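Local coordinates for flagellar biosynthesis protein flhA (Bacillus subtilis, PDB 3MIX) that takes part in the export of flagellar proteins through the type III secretion system, here represented by its cytosolic domain, at residues G56-L60 and E117-D121; E83-I88 and I182-A186; L209-V213 and F244-A248; S316-V320 and L352-Y356. All coordinates share one frame. Numbering follows the deposited sequence.

Interaction 1 (G56-L60 and E117-D121); sequences GLIPL and ELLLD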
loop_
_atom_site.group_PDB
_atom_site.type_symbol
_atom_site.label_atom_id
_atom_site.label_comp_id
_atom_site.label_asym_id
_atom_site.label_seq_id
_atom_site.Cartn_x
_atom_site.Cartn_y
_atom_site.Cartn_z
ATOM N N GLY A 56 10.021 -26.151 -12.896
ATOM C CA GLY A 56 10.768 -25.432 -13.927
ATOM C C GLY A 56 11.476 -24.183 -13.422
ATOM O O GLY A 56 12.444 -23.728 -14.030
ATOM N N LEU A 57 11.001 -23.626 -12.308
ATOM C CA LEU A 57 11.566 -22.385 -11.782
ATOM C C LEU A 57 12.595 -22.611 -10.664
ATOM O O LEU A 57 12.964 -21.679 -9.952
ATOM C CB LEU A 57 10.448 -21.414 -11.353
ATOM C CG LEU A 57 9.361 -21.090 -12.397
ATOM C CD1 LEU A 57 8.502 -19.923 -11.937
ATOM C CD2 LEU A 57 9.938 -20.798 -13.784
ATOM N N ILE A 58 13.058 -23.854 -10.529
ATOM C CA ILE A 58 14.093 -24.211 -9.550
ATOM C C ILE A 58 15.456 -23.528 -9.808
ATOM O O ILE A 58 16.091 -23.080 -8.852
ATOM C CB ILE A 58 14.240 -25.761 -9.384
ATOM C CG1 ILE A 58 13.074 -26.307 -8.553
ATOM C CG2 ILE A 58 15.573 -26.131 -8.728
ATOM C CD1 ILE A 58 13.032 -27.819 -8.402
ATOM N N PRO A 59 15.901 -23.432 -11.085
ATOM C CA PRO A 59 17.197 -22.778 -11.336
ATOM C C PRO A 59 17.316 -21.347 -10.793
ATOM O O PRO A 59 18.356 -20.999 -10.232
ATOM C CB PRO A 59 17.309 -22.787 -12.868
ATOM C CG PRO A 59 16.503 -23.953 -13.287
ATOM C CD PRO A 59 15.334 -23.986 -12.332
ATOM N N LEU A 60 16.272 -20.533 -10.946
ATOM C CA LEU A 60 16.322 -19.171 -10.401
ATOM C C LEU A 60 16.216 -19.125 -8.879
ATOM O O LEU A 60 16.790 -18.247 -8.253
ATOM C CB LEU A 60 15.318 -18.217 -11.060
ATOM C CG LEU A 60 13.836 -18.202 -10.705
ATOM C CD1 LEU A 60 13.364 -16.779 -10.536
ATOM C CD2 LEU A 60 13.061 -18.888 -11.801
ATOM N N GLU A 117 4.150 -16.796 -15.080
ATOM C CA GLU A 117 4.904 -17.851 -15.740
ATOM C C GLU A 117 6.213 -17.287 -16.282
ATOM O O GLU A 117 6.253 -16.174 -16.807
ATOM C CB GLU A 117 4.077 -18.499 -16.861
ATOM C CG GLU A 117 3.650 -17.564 -18.015
ATOM C CD GLU A 117 2.732 -16.413 -17.582
ATOM O OE1 GLU A 117 1.921 -16.599 -16.642
ATOM O OE2 GLU A 117 2.818 -15.317 -18.185
ATOM N N LEU A 118 7.283 -18.054 -16.137
ATOM C CA LEU A 118 8.581 -17.635 -16.640
ATOM C C LEU A 118 9.224 -18.691 -17.531
ATOM O O LEU A 118 9.102 -19.894 -17.290
ATOM C CB LEU A 118 9.520 -17.274 -15.489
ATOM C CG LEU A 118 9.202 -16.061 -14.605
ATOM C CD1 LEU A 118 10.147 -16.043 -13.410
ATOM C CD2 LEU A 118 9.269 -14.736 -15.369
ATOM N N LEU A 119 9.896 -18.219 -18.573
ATOM C CA LEU A 119 10.703 -19.065 -19.438
ATOM C C LEU A 119 12.150 -18.622 -19.253
ATOM O O LEU A 119 12.597 -17.649 -19.865
ATOM C CB LEU A 119 10.250 -18.921 -20.892
ATOM C CG LEU A 119 8.835 -19.402 -21.240
ATOM C CD1 LEU A 119 8.384 -18.840 -22.583
ATOM C CD2 LEU A 119 8.746 -20.925 -21.242
ATOM N N LEU A 120 12.867 -19.339 -18.388
ATOM C CA LEU A 120 14.180 -18.916 -17.882
ATOM C C LEU A 120 15.215 -18.697 -18.980
ATOM O O LEU A 120 16.074 -17.818 -18.866
ATOM C CB LEU A 120 14.727 -19.925 -16.865
ATOM C CG LEU A 120 13.771 -20.715 -15.965
ATOM C CD1 LEU A 120 13.417 -22.061 -16.627
ATOM C CD2 LEU A 120 14.401 -20.934 -14.605
ATOM N N ASP A 121 15.121 -19.497 -20.038
ATOM C CA ASP A 121 16.056 -19.426 -21.155
ATOM C C ASP A 121 15.657 -18.330 -22.151
ATOM O O ASP A 121 16.264 -18.206 -23.214
ATOM C CB ASP A 121 16.145 -20.789 -21.860
ATOM C CG ASP A 121 16.063 -21.967 -20.887
ATOM O OD1 ASP A 121 15.039 -22.095 -20.178
ATOM O OD2 ASP A 121 17.020 -22.773 -20.840
#
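This is apolar packing of an irregular segment on the N-terminal end of helix 58-62, beside the four-stranded mixed sheet of the FlhA cytosolic domain. The chain runs out of strand 111-117 at E117, whose CA-to-CB bond points away from the other segment. L118 then turns toward it. L118 CB lies 3.9 Å from L57 CD2, and L118 CD1 is 4.4 Å from L60 CD1. L118 also touches Y104 of the sheet and V173 and V174 of helix 170-189, so it fills a space shared by three elements. L119 points away. L120 returns to the contact and is the most heavily covered residue here. L57, at the N-cap position, approaches it through CD2, 4.4 Å from L120 CG. L120 CD2 packs on P59 CB at 3.9 Å and on L60 CD2 at 3.7 Å. No hydrogen bond crosses between the segments. The nearest approach is made by a methyl group and a backbone carbonyl: L120 CD1 lies 3.2 Å from G56 O.

Interaction 2 (E83-I88 and I182-A186); sequences ELGLVI and IKQHA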
loop_
_atom_site.group_PDB
_atom_site.type_symbol
_atom_site.label_atom_id
_atom_site.label_comp_id
_atom_site.label_asym_id
_atom_site.label_seq_id
_atom_site.Cartn_x
_atom_site.Cartn_y
_atom_site.Cartn_z
ATOM N N GLU A 83 12.000 3.651 -0.243
ATOM C CA GLU A 83 10.892 4.349 -0.886
ATOM C C GLU A 83 9.650 4.432 0.013
ATOM O O GLU A 83 8.944 5.436 -0.019
ATOM C CB GLU A 83 10.530 3.641 -2.169
ATOM C CG GLU A 83 9.422 4.298 -2.941
ATOM C CD GLU A 83 9.039 3.457 -4.144
ATOM O OE1 GLU A 83 9.873 2.631 -4.586
ATOM O OE2 GLU A 83 7.906 3.629 -4.653
ATOM N N LEU A 84 9.387 3.389 0.816
ATOM C CA LEU A 84 8.130 3.316 1.560
ATOM C C LEU A 84 8.304 3.548 3.059
ATOM O O LEU A 84 7.358 3.999 3.726
ATOM C CB LEU A 84 7.402 1.963 1.317
ATOM C CG LEU A 84 6.959 1.575 -0.098
ATOM C CD1 LEU A 84 6.229 0.226 -0.062
ATOM C CD2 LEU A 84 6.078 2.624 -0.741
ATOM N N GLY A 85 9.513 3.253 3.571
ATOM C CA GLY A 85 9.778 3.250 4.996
ATOM C C GLY A 85 9.369 1.926 5.634
ATOM O O GLY A 85 9.464 1.775 6.842
ATOM N N LEU A 86 8.896 0.990 4.810
ATOM C CA LEU A 86 8.534 -0.371 5.230
ATOM C C LEU A 86 9.666 -1.357 4.879
ATOM O O LEU A 86 10.122 -1.419 3.739
ATOM C CB LEU A 86 7.245 -0.824 4.522
ATOM C CG LEU A 86 6.787 -2.279 4.738
ATOM C CD1 LEU A 86 6.264 -2.553 6.151
ATOM C CD2 LEU A 86 5.777 -2.748 3.702
ATOM N N VAL A 87 10.109 -2.091 5.887
ATOM C CA VAL A 87 11.038 -3.153 5.752
ATOM C C VAL A 87 10.243 -4.459 5.714
ATOM O O VAL A 87 9.734 -4.913 6.742
ATOM C CB VAL A 87 11.973 -3.256 6.958
ATOM C CG1 VAL A 87 12.962 -4.369 6.701
ATOM C CG2 VAL A 87 12.716 -1.956 7.199
ATOM N N ILE A 88 10.192 -5.070 4.536
ATOM C CA ILE A 88 9.452 -6.299 4.368
ATOM C C ILE A 88 10.112 -7.425 5.140
ATOM O O ILE A 88 11.355 -7.476 5.272
ATOM C CB ILE A 88 9.239 -6.678 2.878
ATOM C CG1 ILE A 88 10.571 -7.000 2.200
ATOM C CG2 ILE A 88 8.460 -5.555 2.153
ATOM C CD1 ILE A 88 10.419 -7.731 0.856
ATOM N N ILE A 182 3.906 -6.107 -3.758
ATOM C CA ILE A 182 4.165 -5.710 -2.382
ATOM C C ILE A 182 3.734 -4.263 -2.156
ATOM O O ILE A 182 3.168 -3.931 -1.100
ATOM C CB ILE A 182 5.634 -5.956 -1.993
ATOM C CG1 ILE A 182 5.885 -7.472 -1.915
ATOM C CG2 ILE A 182 5.951 -5.337 -0.656
ATOM C CD1 ILE A 182 7.338 -7.851 -1.712
ATOM N N LYS A 183 3.976 -3.417 -3.159
ATOM C CA LYS A 183 3.581 -2.007 -3.091
ATOM C C LYS A 183 2.066 -1.880 -3.005
ATOM O O LYS A 183 1.565 -1.091 -2.221
ATOM C CB LYS A 183 4.128 -1.215 -4.284
ATOM C CG LYS A 183 5.596 -0.823 -4.105
ATOM C CD LYS A 183 6.217 -0.346 -5.400
ATOM C CE LYS A 183 5.577 0.939 -5.874
ATOM N NZ LYS A 183 6.209 1.423 -7.141
ATOM N N GLN A 184 1.353 -2.698 -3.769
ATOM C CA GLN A 184 -0.097 -2.649 -3.758
ATOM C C GLN A 184 -0.661 -3.124 -2.407
ATOM O O GLN A 184 -1.782 -2.756 -2.042
ATOM C CB GLN A 184 -0.660 -3.490 -4.912
ATOM C CG GLN A 184 -2.198 -3.513 -5.025
ATOM C CD GLN A 184 -2.729 -4.452 -6.117
ATOM O OE1 GLN A 184 -3.908 -4.832 -6.106
ATOM N NE2 GLN A 184 -1.861 -4.835 -7.062
ATOM N N HIS A 185 0.109 -3.955 -1.687
ATOM C CA HIS A 185 -0.362 -4.572 -0.454
ATOM C C HIS A 185 0.458 -4.184 0.778
ATOM O O HIS A 185 0.307 -4.809 1.825
ATOM C CB HIS A 185 -0.415 -6.109 -0.613
ATOM C CG HIS A 185 -1.414 -6.570 -1.636
ATOM N ND1 HIS A 185 -2.758 -6.702 -1.358
ATOM C CD2 HIS A 185 -1.270 -6.887 -2.950
ATOM C CE1 HIS A 185 -3.398 -7.089 -2.448
ATOM N NE2 HIS A 185 -2.518 -7.211 -3.427
ATOM N N ALA A 186 1.302 -3.144 0.655
ATOM C CA ALA A 186 2.226 -2.720 1.736
ATOM C C ALA A 186 1.516 -2.486 3.040
ATOM O O ALA A 186 2.064 -2.751 4.118
ATOM C CB ALA A 186 3.015 -1.435 1.332
#
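E83 is extended, with chi1 and chi2 both t, which carries E83 OE2 to 3.7 Å from K183 NZ. This is a long salt bridge. K183 leaves its helix sideways and bends at chi3 (p), and this mtpt conformation brings the amine nearer to E83. A second, weak ion pair links K183 to E180. L84 takes the mt rotamer and places CD1 3.9 Å from A186 CB; the same CD1 is 4.2 Å from K183 CG. The contact joins the C-terminal end of helix 69-84, and the chain just after it, to helix 170-189. G85 leaves the helix with a positive phi of 84°, which favours glycine, and the chain continues in a more extended form. L86 is tp, with CD2 3.9 Å from A186 CB and 3.7 Å from A186 O. The small alanine side chain thus meets two leucines. I88 has chi1 p and I182 chi1 m, and their CG2 methyls meet at 3.8 Å.

Interaction 3 (L209-V213 and F244-A248); sequences LVEEV and FETLA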
loop_
_atom_site.group_PDB
_atom_site.type_symbol
_atom_site.label_atom_id
_atom_site.label_comp_id
_atom_site.label_asym_id
_atom_site.label_seq_id
_atom_site.Cartn_x
_atom_site.Cartn_y
_atom_site.Cartn_z
ATOM N N LEU A 209 10.529 11.725 22.632
ATOM C CA LEU A 209 9.428 11.814 21.723
ATOM C C LEU A 209 8.603 10.506 21.722
ATOM O O LEU A 209 7.369 10.531 21.802
ATOM C CB LEU A 209 9.963 12.140 20.313
ATOM C CG LEU A 209 8.931 12.074 19.189
ATOM C CD1 LEU A 209 7.823 13.112 19.412
ATOM C CD2 LEU A 209 9.589 12.230 17.805
ATOM N N VAL A 210 9.290 9.374 21.620
ATOM C CA VAL A 210 8.620 8.088 21.608
ATOM C C VAL A 210 7.820 7.859 22.899
ATOM O O VAL A 210 6.670 7.409 22.863
ATOM C CB VAL A 210 9.640 6.939 21.368
ATOM C CG1 VAL A 210 9.021 5.571 21.662
ATOM C CG2 VAL A 210 10.141 6.987 19.914
ATOM N N GLU A 211 8.443 8.184 24.031
ATOM C CA GLU A 211 7.873 7.940 25.345
ATOM C C GLU A 211 6.649 8.793 25.555
ATOM O O GLU A 211 5.752 8.415 26.297
ATOM C CB GLU A 211 8.900 8.259 26.426
ATOM C CG GLU A 211 8.960 7.240 27.546
ATOM C CD GLU A 211 7.833 7.380 28.556
ATOM O OE1 GLU A 211 7.408 8.530 28.833
ATOM O OE2 GLU A 211 7.377 6.336 29.085
ATOM N N GLU A 212 6.614 9.954 24.909
ATOM C CA GLU A 212 5.457 10.834 24.982
ATOM C C GLU A 212 4.285 10.214 24.227
ATOM O O GLU A 212 3.121 10.495 24.527
ATOM C CB GLU A 212 5.773 12.197 24.354
ATOM C CG GLU A 212 4.928 13.340 24.912
ATOM C CD GLU A 212 5.070 14.640 24.124
ATOM O OE1 GLU A 212 6.057 14.769 23.357
ATOM O OE2 GLU A 212 4.193 15.527 24.270
ATOM N N VAL A 213 4.594 9.410 23.215
ATOM C CA VAL A 213 3.558 8.893 22.340
ATOM C C VAL A 213 2.999 7.554 22.829
ATOM O O VAL A 213 1.798 7.331 22.763
ATOM C CB VAL A 213 4.069 8.795 20.876
ATOM C CG1 VAL A 213 3.071 8.028 19.949
ATOM C CG2 VAL A 213 4.404 10.195 20.329
ATOM N N PHE A 244 5.568 10.931 14.388
ATOM C CA PHE A 244 5.486 10.849 15.846
ATOM C C PHE A 244 5.262 12.194 16.575
ATOM O O PHE A 244 4.569 12.224 17.601
ATOM C CB PHE A 244 6.682 10.076 16.430
ATOM C CG PHE A 244 6.468 8.572 16.441
ATOM C CD1 PHE A 244 6.425 7.848 15.247
ATOM C CD2 PHE A 244 6.268 7.895 17.640
ATOM C CE1 PHE A 244 6.221 6.490 15.264
ATOM C CE2 PHE A 244 6.068 6.524 17.658
ATOM C CZ PHE A 244 6.035 5.822 16.479
ATOM N N GLU A 245 5.805 13.287 16.036
ATOM C CA GLU A 245 5.550 14.630 16.601
ATOM C C GLU A 245 4.050 14.958 16.459
ATOM O O GLU A 245 3.424 15.513 17.371
ATOM C CB GLU A 245 6.473 15.719 15.975
ATOM C CG GLU A 245 7.951 15.534 16.335
ATOM C CD GLU A 245 8.894 16.679 15.869
ATOM O OE1 GLU A 245 8.514 17.452 14.965
ATOM O OE2 GLU A 245 10.031 16.797 16.412
ATOM N N THR A 246 3.481 14.575 15.323
ATOM C CA THR A 246 2.040 14.766 15.097
ATOM C C THR A 246 1.224 13.881 16.051
ATOM O O THR A 246 0.263 14.349 16.676
ATOM C CB THR A 246 1.632 14.455 13.616
ATOM O OG1 THR A 246 2.563 15.076 12.717
ATOM C CG2 THR A 246 0.249 14.977 13.331
ATOM N N LEU A 247 1.640 12.632 16.191
ATOM C CA LEU A 247 0.982 11.739 17.135
ATOM C C LEU A 247 1.095 12.260 18.571
ATOM O O LEU A 247 0.136 12.111 19.330
ATOM C CB LEU A 247 1.507 10.296 17.038
ATOM C CG LEU A 247 1.266 9.595 15.691
ATOM C CD1 LEU A 247 1.855 8.157 15.713
ATOM C CD2 LEU A 247 -0.240 9.602 15.260
ATOM N N ALA A 248 2.252 12.825 18.940
ATOM C CA ALA A 248 2.440 13.367 20.281
ATOM C C ALA A 248 1.481 14.537 20.518
ATOM O O ALA A 248 0.874 14.617 21.560
ATOM C CB ALA A 248 3.886 13.814 20.521
HETATM O O HOH W 1 1.001 12.439 23.743
HETATM O O HOH W 2 1.588 14.954 24.908
#
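L209 starts the contact with a tp side chain that reaches across to the other helix. L209 CD2 is 3.9 Å from F244 CB. L209 CD1 lies 3.9 Å from E245 CG and 4.2 Å from A248 CB, so one leucine touches residues on successive turns. V210 points sideways and packs instead on I199 and L202 of helix 192-205, residues that also touch F244. The two segments belong to helices 207-213 and 240-250, part of an all-helical region of the cytosolic domain. The axes of these short segments approach to 9.0 Å, with 41° between their N-to-C directions. The backbones come closer toward the C-terminal ends: the CA atoms of V213 and A248 are 5.1 Å apart. E212 sits at the edge. E212 OE1 is 3.7 Å from A248 CB, while water links its polar atoms to the other helix. Water 1 lies 3.0 Å from E212 O and 3.1 Å from A248 O. Water 2 is 2.7 Å from E212 OE2, with a weak bond of 3.4 Å to A248 O. V213 is buried in the interface. V213 CG1 meets F244 CD2 at 3.9 Å, obliquely to the ring, and L247 CB at 4.0 Å. V213 CG2 is 3.7 Å from A248 CB and 3.4 Å from F244 O. I223 of helix 220-232 touches both V213 and F244.

Interaction 4 (S316-V320 and L352-Y356); sequences SESIV and LLERY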
loop_
_atom_site.group_PDB
_atom_site.type_symbol
_atom_site.label_atom_id
_atom_site.label_comp_id
_atom_site.label_asym_id
_atom_site.label_seq_id
_atom_site.Cartn_x
_atom_site.Cartn_y
_atom_site.Cartn_z
ATOM N N SER A 316 -24.399 7.737 -4.627
ATOM C CA SER A 316 -23.055 7.171 -4.777
ATOM C C SER A 316 -22.683 6.919 -6.238
ATOM O O SER A 316 -21.651 7.402 -6.701
ATOM C CB SER A 316 -22.881 5.894 -3.936
ATOM O OG SER A 316 -23.449 4.763 -4.573
ATOM N N GLU A 317 -23.534 6.187 -6.959
ATOM C CA GLU A 317 -23.338 5.929 -8.391
ATOM C C GLU A 317 -23.118 7.224 -9.178
ATOM O O GLU A 317 -22.331 7.252 -10.129
ATOM C CB GLU A 317 -24.537 5.170 -8.986
ATOM C CG GLU A 317 -24.921 3.866 -8.271
ATOM C CD GLU A 317 -24.023 2.684 -8.614
ATOM O OE1 GLU A 317 -23.709 2.486 -9.808
ATOM O OE2 GLU A 317 -23.646 1.937 -7.685
ATOM N N SER A 318 -23.811 8.287 -8.765
ATOM C CA SER A 318 -23.755 9.594 -9.433
ATOM C C SER A 318 -22.406 10.292 -9.264
ATOM O O SER A 318 -21.837 10.798 -10.228
ATOM C CB SER A 318 -24.891 10.498 -8.938
ATOM O OG SER A 318 -24.697 11.843 -9.344
ATOM N N ILE A 319 -21.904 10.312 -8.033
ATOM C CA ILE A 319 -20.573 10.845 -7.760
ATOM C C ILE A 319 -19.507 9.958 -8.409
ATOM O O ILE A 319 -18.533 10.461 -8.971
ATOM C CB ILE A 319 -20.319 11.012 -6.251
ATOM C CG1 ILE A 319 -21.456 11.808 -5.604
ATOM C CG2 ILE A 319 -18.980 11.712 -6.011
ATOM C CD1 ILE A 319 -21.485 11.742 -4.088
ATOM N N VAL A 320 -19.721 8.644 -8.367
ATOM C CA VAL A 320 -18.782 7.681 -8.953
ATOM C C VAL A 320 -18.555 7.917 -10.448
ATOM O O VAL A 320 -17.409 7.914 -10.901
ATOM C CB VAL A 320 -19.181 6.200 -8.654
ATOM C CG1 VAL A 320 -18.428 5.224 -9.552
ATOM C CG2 VAL A 320 -18.922 5.863 -7.188
ATOM N N LEU A 352 -15.466 6.278 -0.083
ATOM C CA LEU A 352 -16.447 6.112 -1.145
ATOM C C LEU A 352 -15.851 5.601 -2.453
ATOM O O LEU A 352 -16.408 4.694 -3.074
ATOM C CB LEU A 352 -17.178 7.437 -1.375
ATOM C CG LEU A 352 -18.224 7.563 -2.477
ATOM C CD1 LEU A 352 -19.269 6.460 -2.377
ATOM C CD2 LEU A 352 -18.867 8.939 -2.402
ATOM N N LEU A 353 -14.727 6.175 -2.873
ATOM C CA LEU A 353 -14.141 5.821 -4.169
ATOM C C LEU A 353 -13.291 4.560 -4.145
ATOM O O LEU A 353 -12.871 4.081 -5.204
ATOM C CB LEU A 353 -13.334 6.988 -4.746
ATOM C CG LEU A 353 -14.154 8.182 -5.240
ATOM C CD1 LEU A 353 -13.246 9.319 -5.660
ATOM C CD2 LEU A 353 -15.115 7.786 -6.376
ATOM N N GLU A 354 -13.060 4.027 -2.941
ATOM C CA GLU A 354 -12.098 2.942 -2.715
ATOM C C GLU A 354 -12.361 1.716 -3.587
ATOM O O GLU A 354 -11.449 1.219 -4.252
ATOM C CB GLU A 354 -12.071 2.535 -1.235
ATOM C CG GLU A 354 -10.972 1.524 -0.876
ATOM C CD GLU A 354 -11.411 0.502 0.173
ATOM O OE1 GLU A 354 -12.616 0.451 0.508
ATOM O OE2 GLU A 354 -10.545 -0.262 0.656
ATOM N N ARG A 355 -13.602 1.239 -3.586
ATOM C CA ARG A 355 -13.964 0.040 -4.339
ATOM C C ARG A 355 -14.018 0.287 -5.849
ATOM O O ARG A 355 -13.851 -0.643 -6.644
ATOM C CB ARG A 355 -15.303 -0.510 -3.844
ATOM C CG ARG A 355 -15.583 -1.943 -4.261
ATOM C CD ARG A 355 -16.801 -2.507 -3.541
ATOM N NE ARG A 355 -16.510 -2.816 -2.140
ATOM C CZ ARG A 355 -17.294 -3.537 -1.340
ATOM N NH1 ARG A 355 -18.438 -4.044 -1.791
ATOM N NH2 ARG A 355 -16.924 -3.757 -0.083
ATOM N N TYR A 356 -14.241 1.543 -6.236
ATOM C CA TYR A 356 -14.405 1.914 -7.643
ATOM C C TYR A 356 -13.077 2.238 -8.323
ATOM O O TYR A 356 -12.795 1.729 -9.414
ATOM C CB TYR A 356 -15.406 3.061 -7.769
ATOM C CG TYR A 356 -16.732 2.724 -7.131
ATOM C CD1 TYR A 356 -17.688 1.974 -7.818
ATOM C CD2 TYR A 356 -17.023 3.125 -5.826
ATOM C CE1 TYR A 356 -18.901 1.647 -7.230
ATOM C CE2 TYR A 356 -18.240 2.805 -5.228
ATOM C CZ TYR A 356 -19.171 2.066 -5.934
ATOM O OH TYR A 356 -20.380 1.745 -5.351
#
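This is mainly an apolar side-chain contact between helix 313-332 and segment 352-356, at the C-terminal part of the helix that begins at residue 343. It lies in the C-terminal part of the FlhA cytosolic domain, where short parallel strands accompany these helices. V320 is central. V320 CG2 sits over the face of the Y356 ring, 3.7 Å from the centroid of that ring and 14° off the ring normal. This is a CH-pi contact; V320 CG2 is 3.6 Å from Y356 CD2. V320 CG2 also lies 4.3 Å from L353 CD2. L352 reaches the other helix with a tp side chain. L352 CD1 is 4.0 Å from S316 CB, and L352 CD2 is 4.2 Å from I319 CD1. Beyond the segments, L352 touches L309, and L353 touches L360. The Y356 hydroxyl lies among polar groups without bonding to them across the contact: Y356 OH is 4.4 Å from S316 OG and 4.0 Å from E317 OE2. S316 OG is hydrogen-bonded to P313 O, within its own helix. No hydrogen bond or salt bridge joins the two segments. Their association therefore rests on the fit of methyl groups against one another and against one aromatic face, with dispersion and exclusion of water as the likely forces.

In the fold
The four contacts are spread along the elongated cytosolic domain and do not touch one another. Interactions 1 and 2 alternate along the chain and both meet helix 170-189: interaction 2 includes its residues 182-186, whereas L60 and L118 of interaction 1 pack against V174 near its start. Their centres are 26 Å apart. The centre of interaction 2 is about 6 Å from the centre of the chain, and its nearest atoms are about 10 Å from both interaction 3 and interaction 4. Interactions 1 and 3 lie on opposite sides of the chain centre, 48 Å apart between contact centres. Interactions 3 and 4 follow in series, with centres 35 Å apart. None of the four contacts includes a bound ligand.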